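Local structure of phosphate-binding protein (3W9V) at residues P260-A265 with D271-V276; A70-D75 with G81-V86. The protein binds inorganic phosphate as a secreted periplasmic-type binding protein of the PstS family and associates with human PON1. The protein carries 1 engineered substitution. All coordinates share one frame; numbering follows the deposited sequence.

Both contacts are small and lack direct hydrogen bonds between their segments, yet they sit at different places around strand 83-92, an outermost strand of the mixed five-stranded sheet. Interaction 1 joins two parts of the loop between helix 253-257 and strand 277-278: a buried proline packs on indole, while the outer alanines of P260-A265 lie at the surface. Interaction 2 joins helix 66-75 to the start of that strand, with all its touching residues buried, and adds a water bridge to its CH-pi packing. The two meet where W273 CB lies 3.0 Å from Q85 O, and their centres are about 16 Å apart.

Interaction 1: P260-A265 with D271-V276; sequences PLPAAA and DVWVPV
P262 sets CG over the indole of W273 and CB against V272, and nearly all the close packing between P260-A265 and D271-V276 passes through this one proline. Its CG sits over one face of the indole, 4.0 Å from the centroid of the W273 six-membered ring and 26° off the ring normal, a CH-pi contact displaced toward the rim. The nearest ring atom is W273 CE3, 3.6 Å from P262 CG. The two side chains stand roughly at right angles, so the proline meets the indole with a corner of its ring. The W273 side chain leaves its backbone away from the proline, but with CG anti to the carbonyl carbon (chi1 -80°) the indole swings back and offers its benzo portion to P262. Beside this, P262 CB rests 3.3 Å from V272 O and 3.9 Å from V272 CG2. Both segments belong to the long loop between helix 253-257 and strand 277-278 of this periplasmic-binding-protein fold, which here doubles back on itself. W346 of helix 344-354 also packs on P262, and F354 of the same helix meets the indole. R267, between the two segments, donates from NE to P262 O and accepts W273 NE1 at its own O, which ties the polar edge of the indole to the connecting residues. The solvent side is looser: A263 CB stays 5.5 Å from V272 CG1, and A264 and A265, both exposed, begin a short 3-10 segment. V272, only partly exposed, lies between the two regions, one methyl against P262.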
ATOM      1  N   PRO A 260       8.581 -14.552  -3.806  1.00  9.32           N
ATOM      2  CA  PRO A 260       9.990 -14.710  -4.190  1.00  8.61           C
ATOM      3  C   PRO A 260      10.796 -13.421  -4.044  1.00  8.43           C
ATOM      4  O   PRO A 260      10.261 -12.327  -4.231  1.00  9.28           O
ATOM      5  CB  PRO A 260       9.911 -15.115  -5.667  1.00 13.65           C
ATOM      6  CG  PRO A 260       8.552 -15.720  -5.820  1.00 15.67           C
ATOM      7  CD  PRO A 260       7.664 -14.930  -4.899  1.00 10.95           C
ATOM      8  N   LEU A 261      12.083 -13.558  -3.740  1.00  8.26           N
ATOM      9  CA  LEU A 261      12.984 -12.412  -3.668  1.00  8.55           C
ATOM     10  C   LEU A 261      13.164 -11.768  -5.039  1.00  7.83           C
ATOM     11  O   LEU A 261      12.978 -12.424  -6.064  1.00  8.18           O
ATOM     12  CB  LEU A 261      14.346 -12.846  -3.127  1.00  9.36           C
ATOM     13  CG  LEU A 261      14.357 -13.296  -1.670  1.00 10.03           C
ATOM     14  CD1 LEU A 261      15.738 -13.778  -1.268  1.00 12.50           C
ATOM     15  CD2 LEU A 261      13.903 -12.159  -0.759  1.00  9.68           C
ATOM     16  N   PRO A 262      13.537 -10.480  -5.065  1.00  7.55           N
ATOM     17  CA  PRO A 262      13.815  -9.846  -6.357  1.00  8.03           C
ATOM     18  C   PRO A 262      14.984 -10.544  -7.049  1.00  7.50           C
ATOM     19  O   PRO A 262      15.949 -10.927  -6.391  1.00  8.63           O
ATOM     20  CB  PRO A 262      14.214  -8.418  -5.969  1.00  9.52           C
ATOM     21  CG  PRO A 262      13.662  -8.214  -4.592  1.00  9.82           C
ATOM     22  CD  PRO A 262      13.759  -9.558  -3.940  1.00  8.92           C
ATOM     23  N   ALA A 263      14.890 -10.721  -8.358  1.00  8.30           N
ATOM     24  CA  ALA A 263      15.937 -11.418  -9.101  1.00  7.70           C
ATOM     25  C   ALA A 263      17.311 -10.798  -8.872  1.00  8.41           C
ATOM     26  O   ALA A 263      17.529  -9.631  -9.184  1.00  7.74           O
ATOM     27  CB  ALA A 263      15.608 -11.438 -10.579  1.00  9.19           C
ATOM     28  N   ALA A 264      18.227 -11.598  -8.330  1.00  8.32           N
ATOM     29  CA  ALA A 264      19.547 -11.114  -7.927  1.00  9.18           C
ATOM     30  C   ALA A 264      20.264 -10.291  -8.994  1.00  7.96           C
ATOM     31  O   ALA A 264      20.786  -9.220  -8.705  1.00  8.98           O
ATOM     32  CB  ALA A 264      20.426 -12.277  -7.476  1.00 11.01           C
ATOM     33  N   ALA A 265      20.283 -10.783 -10.228  1.00  8.67           N
ATOM     34  CA  ALA A 265      21.042 -10.113 -11.279  1.00  9.13           C
ATOM     35  C   ALA A 265      20.482  -8.731 -11.627  1.00  8.07           C
ATOM     36  O   ALA A 265      21.189  -7.890 -12.175  1.00  9.88           O
ATOM     37  CB  ALA A 265      21.117 -10.989 -12.524  1.00 10.72           C
ATOM     38  N   ASP A 271      12.601  -1.410 -10.081  1.00  7.84           N
ATOM     39  CA  ASP A 271      11.323  -2.028 -10.394  1.00  8.22           C
ATOM     40  C   ASP A 271      11.178  -3.457  -9.854  1.00  8.84           C
ATOM     41  O   ASP A 271      10.074  -3.873  -9.498  1.00  9.87           O
ATOM     42  CB  ASP A 271      11.073  -2.015 -11.899  1.00  9.26           C
ATOM     43  CG  ASP A 271       9.673  -2.471 -12.255  1.00  9.60           C
ATOM     44  OD1 ASP A 271       8.699  -1.909 -11.709  1.00 10.99           O
ATOM     45  OD2 ASP A 271       9.540  -3.412 -13.070  1.00 13.00           O
ATOM     46  N   VAL A 272      12.271  -4.217  -9.793  1.00  8.05           N
ATOM     47  CA  VAL A 272      12.152  -5.610  -9.361  1.00  8.33           C
ATOM     48  C   VAL A 272      11.983  -5.756  -7.853  1.00  7.63           C
ATOM     49  O   VAL A 272      11.645  -6.835  -7.370  1.00  8.56           O
ATOM     50  CB  VAL A 272      13.326  -6.504  -9.830  1.00 10.57           C
ATOM     51  CG1 VAL A 272      13.458  -6.466 -11.348  1.00 12.19           C
ATOM     52  CG2 VAL A 272      14.628  -6.121  -9.139  1.00  9.94           C
ATOM     53  N   TRP A 273      12.216  -4.681  -7.109  1.00  7.04           N
ATOM     54  CA  TRP A 273      12.167  -4.766  -5.656  1.00  7.35           C
ATOM     55  C   TRP A 273      10.758  -4.803  -5.077  1.00  6.94           C
ATOM     56  O   TRP A 273      10.582  -5.229  -3.943  1.00  8.47           O
ATOM     57  CB  TRP A 273      12.980  -3.637  -5.023  1.00  7.25           C
ATOM     58  CG  TRP A 273      14.434  -3.942  -5.028  1.00  6.71           C
ATOM     59  CD1 TRP A 273      15.337  -3.641  -6.004  1.00  5.96           C
ATOM     60  CD2 TRP A 273      15.147  -4.674  -4.031  1.00  5.96           C
ATOM     61  NE1 TRP A 273      16.578  -4.123  -5.663  1.00  7.24           N
ATOM     62  CE2 TRP A 273      16.485  -4.762  -4.455  1.00  6.49           C
ATOM     63  CE3 TRP A 273      14.786  -5.248  -2.807  1.00  7.40           C
ATOM     64  CZ2 TRP A 273      17.467  -5.400  -3.704  1.00  7.23           C
ATOM     65  CZ3 TRP A 273      15.761  -5.894  -2.065  1.00  7.92           C
ATOM     66  CH2 TRP A 273      17.085  -5.957  -2.512  1.00  7.69           C
ATOM     67  N   VAL A 274       9.763  -4.365  -5.841  1.00  6.64           N
ATOM     68  CA  VAL A 274       8.397  -4.361  -5.342  1.00  7.40           C
ATOM     69  C   VAL A 274       7.587  -5.422  -6.067  1.00  6.62           C
ATOM     70  O   VAL A 274       7.246  -5.266  -7.243  1.00  7.78           O
ATOM     71  CB  VAL A 274       7.716  -2.991  -5.509  1.00  7.48           C
ATOM     72  CG1 VAL A 274       6.298  -3.056  -4.968  1.00  8.77           C
ATOM     73  CG2 VAL A 274       8.516  -1.904  -4.790  1.00  8.94           C
ATOM     74  N   PRO A 275       7.276  -6.525  -5.373  1.00  7.59           N
ATOM     75  CA  PRO A 275       6.469  -7.569  -6.008  1.00  8.48           C
ATOM     76  C   PRO A 275       5.060  -7.076  -6.229  1.00  7.59           C
ATOM     77  O   PRO A 275       4.529  -6.343  -5.391  1.00 11.52           O
ATOM     78  CB  PRO A 275       6.442  -8.686  -4.962  1.00 10.39           C
ATOM     79  CG  PRO A 275       7.573  -8.386  -4.036  1.00 11.85           C
ATOM     80  CD  PRO A 275       7.689  -6.896  -4.011  1.00  8.94           C
ATOM     81  N   VAL A 276       4.458  -7.490  -7.334  1.00  9.60           N
ATOM     82  CA  VAL A 276       3.045  -7.252  -7.538  1.00 12.79           C
ATOM     83  C   VAL A 276       2.330  -8.571  -7.711  1.00 10.32           C
ATOM     84  O   VAL A 276       2.870  -9.536  -8.257  1.00 14.11           O
ATOM     85  CB  VAL A 276       2.758  -6.346  -8.743  1.00 14.97           C
ATOM     86  CG1 VAL A 276       3.300  -4.961  -8.487  1.00 17.29           C
ATOM     87  CG2 VAL A 276       3.352  -6.939 -10.010  1.00 19.68           C
TER

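Interaction 2: A70-D75 with G81-V86; sequences ATYAAD and GKLIQV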
ATOM      1  N   ALA A  70      12.792   6.372 -15.610  1.00  9.28           N
ATOM      2  CA  ALA A  70      13.668   6.836 -16.684  1.00  9.08           C
ATOM      3  C   ALA A  70      13.986   8.320 -16.540  1.00  9.63           C
ATOM      4  O   ALA A  70      15.117   8.749 -16.757  1.00 10.21           O
ATOM      5  CB  ALA A  70      13.048   6.550 -18.046  1.00 11.85           C
ATOM      6  N   THR A  71      12.981   9.102 -16.163  1.00  9.21           N
ATOM      7  CA  THR A  71      13.174  10.531 -15.989  1.00 10.67           C
ATOM      8  C   THR A  71      14.129  10.813 -14.829  1.00  9.42           C
ATOM      9  O   THR A  71      15.011  11.663 -14.939  1.00 10.66           O
ATOM     10  CB  THR A  71      11.825  11.249 -15.808  1.00  9.68           C
ATOM     11  OG1 THR A  71      11.071  11.140 -17.024  1.00 12.33           O
ATOM     12  CG2 THR A  71      12.032  12.721 -15.473  1.00 12.38           C
ATOM     13  N   TYR A  72      13.981  10.087 -13.725  1.00  8.67           N
ATOM     14  CA  TYR A  72      14.889  10.276 -12.595  1.00  8.23           C
ATOM     15  C   TYR A  72      16.317   9.869 -12.967  1.00  8.87           C
ATOM     16  O   TYR A  72      17.279  10.556 -12.618  1.00  9.49           O
ATOM     17  CB  TYR A  72      14.415   9.499 -11.362  1.00  8.96           C
ATOM     18  CG  TYR A  72      15.073   9.942 -10.071  1.00  8.26           C
ATOM     19  CD1 TYR A  72      14.556  11.004  -9.338  1.00  8.60           C
ATOM     20  CD2 TYR A  72      16.212   9.304  -9.587  1.00  8.99           C
ATOM     21  CE1 TYR A  72      15.141  11.413  -8.155  1.00  8.32           C
ATOM     22  CE2 TYR A  72      16.811   9.712  -8.400  1.00  8.39           C
ATOM     23  CZ  TYR A  72      16.267  10.772  -7.689  1.00  7.98           C
ATOM     24  OH  TYR A  72      16.847  11.190  -6.511  1.00  8.19           O
ATOM     25  N   ALA A  73      16.448   8.756 -13.681  1.00  9.45           N
ATOM     26  CA  ALA A  73      17.761   8.269 -14.093  1.00  9.76           C
ATOM     27  C   ALA A  73      18.486   9.280 -14.977  1.00 10.92           C
ATOM     28  O   ALA A  73      19.692   9.480 -14.846  1.00 12.21           O
ATOM     29  CB  ALA A  73      17.637   6.927 -14.800  1.00 11.31           C
ATOM     30  N   ALA A  74      17.743   9.931 -15.863  1.00 11.29           N
ATOM     31  CA  ALA A  74      18.336  10.909 -16.768  1.00 13.10           C
ATOM     32  C   ALA A  74      18.597  12.257 -16.094  1.00 13.44           C
ATOM     33  O   ALA A  74      19.658  12.851 -16.282  1.00 15.91           O
ATOM     34  CB  ALA A  74      17.460  11.090 -18.005  1.00 13.31           C
ATOM     35  N   ASP A  75      17.635  12.729 -15.303  1.00 12.32           N
ATOM     36  CA  ASP A  75      17.662  14.092 -14.764  1.00 13.55           C
ATOM     37  C   ASP A  75      18.365  14.238 -13.419  1.00 11.43           C
ATOM     38  O   ASP A  75      19.013  15.257 -13.162  1.00 12.75           O
ATOM     39  CB  ASP A  75      16.242  14.641 -14.585  1.00 14.58           C
ATOM     40  CG  ASP A  75      15.532  14.895 -15.892  1.00 19.31           C
ATOM     41  OD1 ASP A  75      16.171  14.788 -16.957  1.00 20.38           O
ATOM     42  OD2 ASP A  75      14.324  15.217 -15.845  1.00 19.58           O
ATOM     43  N   GLY A  81      22.668  10.392  -7.314  1.00  9.64           N
ATOM     44  CA  GLY A  81      22.791   8.961  -7.114  1.00  9.84           C
ATOM     45  C   GLY A  81      21.522   8.227  -7.501  1.00  7.72           C
ATOM     46  O   GLY A  81      20.485   8.842  -7.769  1.00  9.05           O
ATOM     47  N   LYS A  82      21.608   6.904  -7.527  1.00  8.69           N
ATOM     48  CA  LYS A  82      20.463   6.048  -7.831  1.00  7.84           C
ATOM     49  C   LYS A  82      19.357   6.171  -6.804  1.00  6.94           C
ATOM     50  O   LYS A  82      19.618   6.249  -5.604  1.00  8.65           O
ATOM     51  CB  LYS A  82      20.903   4.584  -7.887  1.00  8.77           C
ATOM     52  CG  LYS A  82      21.717   4.256  -9.119  1.00  9.67           C
ATOM     53  CD  LYS A  82      22.296   2.841  -9.088  1.00 10.18           C
ATOM     54  CE  LYS A  82      21.229   1.754  -9.061  1.00  9.98           C
ATOM     55  NZ  LYS A  82      20.269   1.825 -10.187  1.00  9.70           N
ATOM     56  N   LEU A  83      18.112   6.146  -7.257  1.00  7.54           N
ATOM     57  CA  LEU A  83      17.052   5.959  -6.288  1.00  8.46           C
ATOM     58  C   LEU A  83      16.945   4.489  -5.896  1.00  6.93           C
ATOM     59  O   LEU A  83      17.363   3.581  -6.634  1.00  7.38           O
ATOM     60  CB  LEU A  83      15.711   6.550  -6.724  1.00 12.61           C
ATOM     61  CG  LEU A  83      14.801   5.866  -7.742  1.00 12.61           C
ATOM     62  CD1 LEU A  83      14.103   4.602  -7.223  1.00  9.72           C
ATOM     63  CD2 LEU A  83      13.755   6.873  -8.196  1.00 10.81           C
ATOM     64  N   ILE A  84      16.378   4.296  -4.714  1.00  7.19           N
ATOM     65  CA  ILE A  84      16.143   3.003  -4.106  1.00  6.78           C
ATOM     66  C   ILE A  84      14.647   2.902  -3.845  1.00  5.96           C
ATOM     67  O   ILE A  84      14.057   3.819  -3.256  1.00  7.46           O
ATOM     68  CB  ILE A  84      16.910   2.895  -2.767  1.00  6.57           C
ATOM     69  CG1 ILE A  84      18.418   2.887  -3.025  1.00  7.53           C
ATOM     70  CG2 ILE A  84      16.481   1.655  -2.000  1.00  7.29           C
ATOM     71  CD1 ILE A  84      19.269   3.061  -1.771  1.00  8.08           C
ATOM     72  N   GLN A  85      14.031   1.813  -4.296  1.00  5.88           N
ATOM     73  CA  GLN A  85      12.628   1.533  -4.025  1.00  6.19           C
ATOM     74  C   GLN A  85      12.596   0.163  -3.371  1.00  5.80           C
ATOM     75  O   GLN A  85      13.031  -0.811  -3.985  1.00  7.01           O
ATOM     76  CB  GLN A  85      11.820   1.501  -5.330  1.00  6.77           C
ATOM     77  CG  GLN A  85      10.328   1.252  -5.126  1.00  6.32           C
ATOM     78  CD  GLN A  85       9.534   1.185  -6.427  1.00  7.13           C
ATOM     79  OE1 GLN A  85       8.472   1.803  -6.547  1.00  7.09           O
ATOM     80  NE2 GLN A  85      10.032   0.412  -7.398  1.00  6.50           N
ATOM     81  N   VAL A  86      12.098   0.076  -2.138  1.00  6.22           N
ATOM     82  CA  VAL A  86      12.046  -1.201  -1.430  1.00  6.34           C
ATOM     83  C   VAL A  86      10.731  -1.359  -0.691  1.00  5.70           C
ATOM     84  O   VAL A  86      10.148  -0.375  -0.232  1.00  6.18           O
ATOM     85  CB  VAL A  86      13.205  -1.350  -0.399  1.00  8.25           C
ATOM     86  CG1 VAL A  86      14.530  -1.578  -1.100  1.00  9.00           C
ATOM     87  CG2 VAL A  86      13.271  -0.149   0.547  1.00  8.19           C
TER
HETATM   88  O   HOH W   1      18.825   9.732  -5.753  1.00  9.99           O
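Y72 reaches from helix 66-75 across to G81 and L83, meeting aliphatic carbon along its ring and water at its hydroxyl. At the root, CB approaches L83 CD2 only loosely. With CG anti to the backbone N (chi1 -164°), the ring extends toward the strand, and L83 CD2 lies over one of its faces, 4.0 Å from the Y72 ring centroid and 24° off the normal. This CH-pi contact is closest at Y72 CD2, 3.7 Å from L83 CD2. One atom farther out, Y72 CE2 meets L83 CB at 3.7 Å, while G81 O lies near the ring plane at the edge. L83 holds CG between its backbone N and carbonyl carbon (chi1 77°), a turn that lays CD2 against the ring. The connection is a helix-to-strand step of the binding-protein fold: helix 66-75 is followed by the short helix 77-80, G81 is the first residue to leave helical angles and has positive phi, and K82 leads into strand 83-92, paired antiparallel with strand 296-304. F39 and L40 of helix 32-41 pack against both Y72 and L83. At the tip, Y72 OH lies 2.6 Å from a water in the plane of the ring; the water donates to G81 O at 2.8 Å, and R374 NH1 also hydrogen-bonds the hydroxyl. A phenylalanine here would keep the face for L83 but would probably leave R374 and the bridging water without their shared partner, loosening the link to G81.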